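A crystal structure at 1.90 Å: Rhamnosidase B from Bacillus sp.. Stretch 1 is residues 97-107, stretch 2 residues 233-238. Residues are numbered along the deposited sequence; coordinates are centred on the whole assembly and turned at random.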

# COMPACT_ATOMS: atom_id res chain seq x y z
N PHE A 97 14.45 -0.07 -9.69
CA PHE A 97 14.47 0.83 -8.55
C PHE A 97 15.87 1.12 -8.01
O PHE A 97 16.19 2.27 -7.69
CB PHE A 97 13.59 0.28 -7.42
CG PHE A 97 12.16 0.04 -7.83
CD1 PHE A 97 11.50 0.92 -8.69
CD2 PHE A 97 11.45 -1.05 -7.32
CE1 PHE A 97 10.16 0.72 -9.04
CE2 PHE A 97 10.11 -1.26 -7.66
CZ PHE A 97 9.47 -0.37 -8.52
N GLY A 98 16.69 0.08 -7.89
CA GLY A 98 18.03 0.26 -7.36
C GLY A 98 18.00 0.56 -5.88
O GLY A 98 19.01 0.93 -5.27
N VAL A 99 16.82 0.41 -5.28
CA VAL A 99 16.61 0.67 -3.86
C VAL A 99 15.56 -0.31 -3.35
O VAL A 99 14.55 -0.54 -4.02
CB VAL A 99 16.09 2.11 -3.64
CG1 VAL A 99 15.80 2.35 -2.16
CG2 VAL A 99 17.11 3.11 -4.14
N SER A 100 15.79 -0.90 -2.19
CA SER A 100 14.83 -1.85 -1.63
C SER A 100 13.61 -1.13 -1.06
O SER A 100 13.69 0.03 -0.67
CB SER A 100 15.49 -2.68 -0.51
OG SER A 100 16.54 -3.50 -1.00
N ASN A 101 12.46 -1.82 -1.04
CA ASN A 101 11.24 -1.26 -0.47
C ASN A 101 10.40 -2.38 0.16
O ASN A 101 10.91 -3.48 0.37
CB ASN A 101 10.43 -0.46 -1.51
CG ASN A 101 10.05 -1.26 -2.74
OD1 ASN A 101 9.60 -2.41 -2.64
ND2 ASN A 101 10.19 -0.65 -3.91
N PHE A 102 9.14 -2.10 0.47
CA PHE A 102 8.26 -3.08 1.11
C PHE A 102 7.69 -4.16 0.19
O PHE A 102 6.94 -5.03 0.65
CB PHE A 102 7.09 -2.38 1.82
CG PHE A 102 7.49 -1.56 3.02
CD1 PHE A 102 8.75 -0.97 3.11
CD2 PHE A 102 6.55 -1.27 4.01
CE1 PHE A 102 9.07 -0.10 4.17
CE2 PHE A 102 6.85 -0.40 5.06
CZ PHE A 102 8.12 0.18 5.14
N TYR A 103 8.00 -4.10 -1.11
CA TYR A 103 7.52 -5.12 -2.04
C TYR A 103 8.55 -5.46 -3.11
O TYR A 103 8.22 -5.99 -4.18
CB TYR A 103 6.17 -4.73 -2.68
CG TYR A 103 6.04 -3.33 -3.27
CD1 TYR A 103 6.82 -2.93 -4.35
CD2 TYR A 103 5.07 -2.45 -2.79
CE1 TYR A 103 6.64 -1.67 -4.95
CE2 TYR A 103 4.87 -1.20 -3.38
CZ TYR A 103 5.66 -0.82 -4.46
OH TYR A 103 5.46 0.41 -5.05
N TYR A 104 9.81 -5.17 -2.80
CA TYR A 104 10.91 -5.43 -3.71
C TYR A 104 12.24 -5.41 -2.95
O TYR A 104 12.50 -4.51 -2.17
CB TYR A 104 10.95 -4.37 -4.82
CG TYR A 104 12.23 -4.37 -5.62
CD1 TYR A 104 13.26 -3.46 -5.34
CD2 TYR A 104 12.45 -5.32 -6.62
CE1 TYR A 104 14.47 -3.50 -6.04
CE2 TYR A 104 13.65 -5.36 -7.33
CZ TYR A 104 14.66 -4.45 -7.03
OH TYR A 104 15.85 -4.51 -7.72
N LEU A 105 13.06 -6.44 -3.18
CA LEU A 105 14.37 -6.51 -2.54
C LEU A 105 15.40 -6.23 -3.62
O LEU A 105 15.43 -6.91 -4.66
CB LEU A 105 14.60 -7.89 -1.92
CG LEU A 105 13.83 -8.18 -0.62
CD1 LEU A 105 12.35 -8.45 -0.93
CD2 LEU A 105 14.44 -9.39 0.07
N ARG A 106 16.24 -5.23 -3.39
CA ARG A 106 17.25 -4.84 -4.37
C ARG A 106 18.06 -6.01 -4.93
O ARG A 106 18.61 -6.83 -4.19
CB ARG A 106 18.23 -3.83 -3.76
CG ARG A 106 19.08 -3.14 -4.82
CD ARG A 106 20.23 -2.34 -4.23
NE ARG A 106 20.92 -1.59 -5.28
CZ ARG A 106 22.00 -0.83 -5.08
NH1 ARG A 106 22.52 -0.72 -3.86
NH2 ARG A 106 22.54 -0.18 -6.10
N GLY A 107 18.10 -6.09 -6.26
CA GLY A 107 18.85 -7.11 -6.94
C GLY A 107 19.75 -6.35 -7.90
O GLY A 107 20.73 -5.73 -7.48
N SER A 233 21.75 2.51 3.32
CA SER A 233 20.33 2.26 3.54
C SER A 233 19.57 1.89 2.27
O SER A 233 18.42 1.45 2.33
CB SER A 233 19.66 3.47 4.20
OG SER A 233 19.62 4.58 3.33
N VAL A 234 20.21 2.07 1.11
CA VAL A 234 19.57 1.73 -0.17
C VAL A 234 19.38 0.22 -0.30
O VAL A 234 18.55 -0.25 -1.08
CB VAL A 234 20.43 2.20 -1.37
CG1 VAL A 234 20.57 3.71 -1.37
CG2 VAL A 234 21.80 1.52 -1.34
N ASN A 235 20.15 -0.55 0.46
CA ASN A 235 20.08 -2.00 0.39
C ASN A 235 19.03 -2.68 1.26
O ASN A 235 18.90 -3.90 1.23
CB ASN A 235 21.47 -2.59 0.69
CG ASN A 235 22.51 -2.12 -0.31
OD1 ASN A 235 22.36 -2.31 -1.52
ND2 ASN A 235 23.57 -1.50 0.19
N HIS A 236 18.28 -1.90 2.04
CA HIS A 236 17.24 -2.49 2.88
C HIS A 236 16.12 -1.48 3.09
O HIS A 236 16.25 -0.32 2.69
CB HIS A 236 17.81 -2.91 4.24
CG HIS A 236 18.23 -1.76 5.09
ND1 HIS A 236 19.54 -1.33 5.17
CD2 HIS A 236 17.52 -0.92 5.88
CE1 HIS A 236 19.62 -0.28 5.97
NE2 HIS A 236 18.40 -0.01 6.41
N ALA A 237 15.03 -1.91 3.71
CA ALA A 237 13.90 -1.03 3.95
C ALA A 237 13.58 -0.92 5.44
O ALA A 237 12.43 -0.72 5.82
CB ALA A 237 12.68 -1.53 3.19
N ASN A 238 14.61 -1.07 6.27
CA ASN A 238 14.42 -0.94 7.71
C ASN A 238 14.59 0.53 8.05
O ASN A 238 15.25 1.27 7.33
CB ASN A 238 15.48 -1.74 8.48
CG ASN A 238 15.39 -3.22 8.24
OD1 ASN A 238 14.32 -3.82 8.35
ND2 ASN A 238 16.53 -3.83 7.92
O HOH W 1 25.17 0.23 -1.88

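A stretch without regular helix or strand meets a 3-10 segment (233-235) and the loop after it, and a single backbone hydrogen bond sets their register: Ser-100 N donates to Val-234 O at 3.0 Å and a nearly straight 167°. Val-234 O also receives a CA-H...O contact from Val-99 CA at 3.5 Å, so one acceptor is approached by two neighbouring residues.

Ser-100 points its CB toward the other stretch, and its m rotamer (-65°) leaves OG 3.3 Å from Asn-235 O while OG accepts a hydrogen bond from Arg-106 N at 3.0 Å. A short hydroxyl side chain suits this buried spot: OG can accept from Arg-106 N while CB packs 3.8 Å from His-236 CA.

Arg-106 is fully extended, with chi1 to chi3 all t. That reach carries NH1 past Val-234 CG2 (3.4 Å) to Asn-235 OD1, where it donates a 2.8 Å hydrogen bond near the guanidinium plane. Asn-235 directs its CB away, yet with chi1 m its amide end turns back to meet the arginine; a water accepts from Asn-235 ND2 (3.1 Å) and, weakly, from Arg-106 NH1 (3.4 Å).

At the other end, Phe-102, also m, brings its ring CD1 within 4.0 Å of Ala-237 CB. The methyl of Ala-237 points toward the first stretch, where its CB lies 3.9 Å from Asn-101 O and offers the Phe-102 ring a small apolar surface.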